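Local atomic coordinates of isoaspartyl dipeptidase (PDB entry 7CDH), a protein that probably hydrolyses isoaspartyl (beta-aspartyl) dipeptides as a zinc-dependent M38 metallopeptidase of the amidohydrolase family. Residues H43-D47 against F373-D377. Residues are numbered along the deposited sequence; the frame is centred on the assembly and turned at random.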
ATOM      1  N   HIS A  43      28.734 -42.700 -28.182  1.00 97.64           N
ATOM      2  CA  HIS A  43      29.302 -42.684 -26.813  1.00 91.79           C
ATOM      3  C   HIS A  43      30.716 -42.103 -26.892  1.00 86.59           C
ATOM      4  O   HIS A  43      31.392 -42.335 -27.902  1.00 89.76           O
ATOM      5  CB  HIS A  43      29.237 -44.092 -26.194  1.00 91.06           C
ATOM      6  CG  HIS A  43      30.256 -45.044 -26.723  1.00 95.28           C
ATOM      7  ND1 HIS A  43      30.773 -44.951 -28.005  1.00 94.56           N
ATOM      8  CD2 HIS A  43      30.848 -46.112 -26.153  1.00 94.68           C
ATOM      9  CE1 HIS A  43      31.661 -45.903 -28.191  1.00 95.21           C
ATOM     10  NE2 HIS A  43      31.724 -46.629 -27.070  1.00100.46           N
ATOM     11  N   GLU A  44      31.114 -41.334 -25.883  1.00 79.45           N
ATOM     12  CA  GLU A  44      32.436 -40.676 -25.822  1.00 71.68           C
ATOM     13  C   GLU A  44      33.252 -41.402 -24.746  1.00 65.97           C
ATOM     14  O   GLU A  44      32.659 -41.837 -23.747  1.00 67.85           O
ATOM     15  CB  GLU A  44      32.250 -39.180 -25.559  1.00 76.81           C
ATOM     16  CG  GLU A  44      33.560 -38.436 -25.356  1.00 83.97           C
ATOM     17  CD  GLU A  44      33.488 -36.918 -25.342  1.00 89.19           C
ATOM     18  OE1 GLU A  44      34.547 -36.308 -25.100  1.00 92.26           O
ATOM     19  OE2 GLU A  44      32.388 -36.349 -25.581  1.00 89.60           O
ATOM     20  N   ILE A  45      34.559 -41.541 -24.961  1.00 56.90           N
ATOM     21  CA  ILE A  45      35.508 -42.146 -23.987  1.00 55.21           C
ATOM     22  C   ILE A  45      36.593 -41.117 -23.673  1.00 49.84           C
ATOM     23  O   ILE A  45      37.070 -40.467 -24.609  1.00 55.65           O
ATOM     24  CB  ILE A  45      36.093 -43.446 -24.570  1.00 58.19           C
ATOM     25  CG1 ILE A  45      34.985 -44.495 -24.743  1.00 58.99           C
ATOM     26  CG2 ILE A  45      37.252 -43.944 -23.715  1.00 58.29           C
ATOM     27  CD1 ILE A  45      35.461 -45.908 -25.022  1.00 61.11           C
ATOM     28  N   TYR A  46      36.965 -40.964 -22.408  1.00 46.11           N
ATOM     29  CA  TYR A  46      38.060 -40.050 -21.991  1.00 49.04           C
ATOM     30  C   TYR A  46      39.085 -40.853 -21.178  1.00 57.26           C
ATOM     31  O   TYR A  46      38.727 -41.547 -20.183  1.00 54.64           O
ATOM     32  CB  TYR A  46      37.479 -38.833 -21.268  1.00 48.31           C
ATOM     33  CG  TYR A  46      38.491 -37.819 -20.804  1.00 43.91           C
ATOM     34  CD1 TYR A  46      38.993 -36.859 -21.660  1.00 46.40           C
ATOM     35  CD2 TYR A  46      38.912 -37.784 -19.489  1.00 43.46           C
ATOM     36  CE1 TYR A  46      39.920 -35.917 -21.236  1.00 46.43           C
ATOM     37  CE2 TYR A  46      39.833 -36.848 -19.047  1.00 44.04           C
ATOM     38  CZ  TYR A  46      40.346 -35.906 -19.922  1.00 47.58           C
ATOM     39  OH  TYR A  46      41.261 -34.985 -19.474  1.00 50.78           O
ATOM     40  N   ASP A  47      40.329 -40.809 -21.658  1.00 64.23           N
ATOM     41  CA  ASP A  47      41.502 -41.486 -21.060  1.00 61.44           C
ATOM     42  C   ASP A  47      42.034 -40.578 -19.965  1.00 53.94           C
ATOM     43  O   ASP A  47      42.797 -39.626 -20.269  1.00 49.44           O
ATOM     44  CB  ASP A  47      42.608 -41.767 -22.085  1.00 69.73           C
ATOM     45  CG  ASP A  47      43.573 -42.868 -21.658  1.00 69.98           C
ATOM     46  OD1 ASP A  47      43.899 -42.935 -20.452  1.00 57.06           O
ATOM     47  OD2 ASP A  47      43.972 -43.669 -22.539  1.00 77.94           O
ATOM     48  N   PHE A 373      31.563 -31.456 -20.632  1.00 44.94           N
ATOM     49  CA  PHE A 373      32.926 -30.929 -20.381  1.00 46.37           C
ATOM     50  C   PHE A 373      32.852 -29.414 -20.472  1.00 42.76           C
ATOM     51  O   PHE A 373      32.612 -28.901 -21.559  1.00 54.58           O
ATOM     52  CB  PHE A 373      33.937 -31.486 -21.388  1.00 51.17           C
ATOM     53  CG  PHE A 373      34.375 -32.896 -21.094  1.00 50.35           C
ATOM     54  CD1 PHE A 373      35.456 -33.133 -20.270  1.00 49.66           C
ATOM     55  CD2 PHE A 373      33.691 -33.978 -21.615  1.00 53.02           C
ATOM     56  CE1 PHE A 373      35.849 -34.422 -19.967  1.00 46.81           C
ATOM     57  CE2 PHE A 373      34.084 -35.267 -21.309  1.00 52.69           C
ATOM     58  CZ  PHE A 373      35.152 -35.484 -20.474  1.00 48.28           C
ATOM     59  N   LEU A 374      33.003 -28.736 -19.351  1.00 39.52           N
ATOM     60  CA  LEU A 374      33.226 -27.270 -19.306  1.00 42.50           C
ATOM     61  C   LEU A 374      34.691 -27.019 -19.641  1.00 42.59           C
ATOM     62  O   LEU A 374      34.988 -25.970 -20.221  1.00 46.54           O
ATOM     63  CB  LEU A 374      32.883 -26.736 -17.911  1.00 43.84           C
ATOM     64  CG  LEU A 374      31.478 -27.084 -17.404  1.00 47.72           C
ATOM     65  CD1 LEU A 374      31.206 -26.377 -16.082  1.00 49.94           C
ATOM     66  CD2 LEU A 374      30.408 -26.717 -18.441  1.00 46.70           C
ATOM     67  N   MET A 375      35.564 -27.943 -19.241  1.00 42.65           N
ATOM     68  CA  MET A 375      37.021 -27.888 -19.526  1.00 44.52           C
ATOM     69  C   MET A 375      37.553 -29.310 -19.763  1.00 48.88           C
ATOM     70  O   MET A 375      37.207 -30.241 -18.987  1.00 48.68           O
ATOM     71  CB  MET A 375      37.801 -27.224 -18.391  1.00 43.40           C
ATOM     72  CG  MET A 375      39.201 -26.867 -18.825  1.00 49.42           C
ATOM     73  SD  MET A 375      40.123 -25.879 -17.630  1.00 52.29           S
ATOM     74  CE  MET A 375      40.085 -26.967 -16.214  1.00 57.95           C
ATOM     75  N   LYS A 376      38.294 -29.473 -20.860  1.00 52.89           N
ATOM     76  CA  LYS A 376      38.922 -30.737 -21.313  1.00 48.45           C
ATOM     77  C   LYS A 376      40.392 -30.438 -21.588  1.00 52.83           C
ATOM     78  O   LYS A 376      40.685 -29.639 -22.527  1.00 49.48           O
ATOM     79  CB  LYS A 376      38.211 -31.290 -22.544  1.00 49.74           C
ATOM     80  CG  LYS A 376      38.433 -32.778 -22.761  1.00 57.38           C
ATOM     81  CD  LYS A 376      37.947 -33.309 -24.085  1.00 61.80           C
ATOM     82  CE  LYS A 376      36.578 -33.939 -23.991  1.00 74.03           C
ATOM     83  NZ  LYS A 376      35.964 -34.080 -25.332  1.00 81.18           N
ATOM     84  N   ASP A 377      41.263 -30.967 -20.726  1.00 53.72           N
ATOM     85  CA  ASP A 377      42.736 -30.927 -20.899  1.00 56.25           C
ATOM     86  C   ASP A 377      43.165 -29.473 -21.072  1.00 55.90           C
ATOM     87  O   ASP A 377      43.795 -29.168 -22.101  1.00 61.19           O
ATOM     88  CB  ASP A 377      43.159 -31.811 -22.080  1.00 58.30           C
ATOM     89  CG  ASP A 377      42.890 -33.287 -21.836  1.00 60.80           C
ATOM     90  OD1 ASP A 377      43.265 -33.771 -20.744  1.00 64.29           O
ATOM     91  OD2 ASP A 377      42.264 -33.929 -22.712  1.00 59.21           O
TER
HETATM   92  O   HOH W   1      33.278 -33.199 -25.256  1.00 67.61           O
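Side chains of Glu-44 and Tyr-46 meet those of Phe-373, Lys-376 and Asp-377 in the beta-strand region that accompanies the TIM barrel of this amidohydrolase, where strand 43-47, at the edge of the small N-terminal sheet within this chain, faces strand 372-376 of the larger curled sheet. Strand 43-47 is paired with strand 2-6, and strand 372-376 pairs antiparallel with 364-369, interrupted by a classic beta bulge of Leu-374 and Met-375 opposite Val-367. Tyr-46 and Lys-376 have the closest CA atoms, yet these lie 9.4 Å apart, so the join is made by side chains. Glu-44 runs out extended, with CG anti to the backbone N (chi1 175°), and meets the Lys-376 ammonium in a salt bridge: Lys-376 NZ donates to Glu-44 OE1 over 2.7 Å, and OE1 accepts through its syn lone pair. A water bridges the same two groups, donating to Glu-44 OE2 and accepting from Lys-376 NZ at 2.8 Å. The lysine chain bends at chi3 (-97°), bringing CE over the centre of the Phe-373 ring, 3.6 Å above its plane. Phe-373 in turn reaches obliquely over one face of Tyr-46, with CZ 4.1 Å from Tyr-46 CG; the ring planes are inclined at 50°. At the far end of the tyrosine, OH donates to Asp-377 OD1 over 2.7 Å, reaching it from above the carboxylate plane, while Ser-366 OG also bonds this hydroxyl. Each segment thus offers one carboxylate to the other's polar group, and the ammonium would probably favour the charged form of Glu-44.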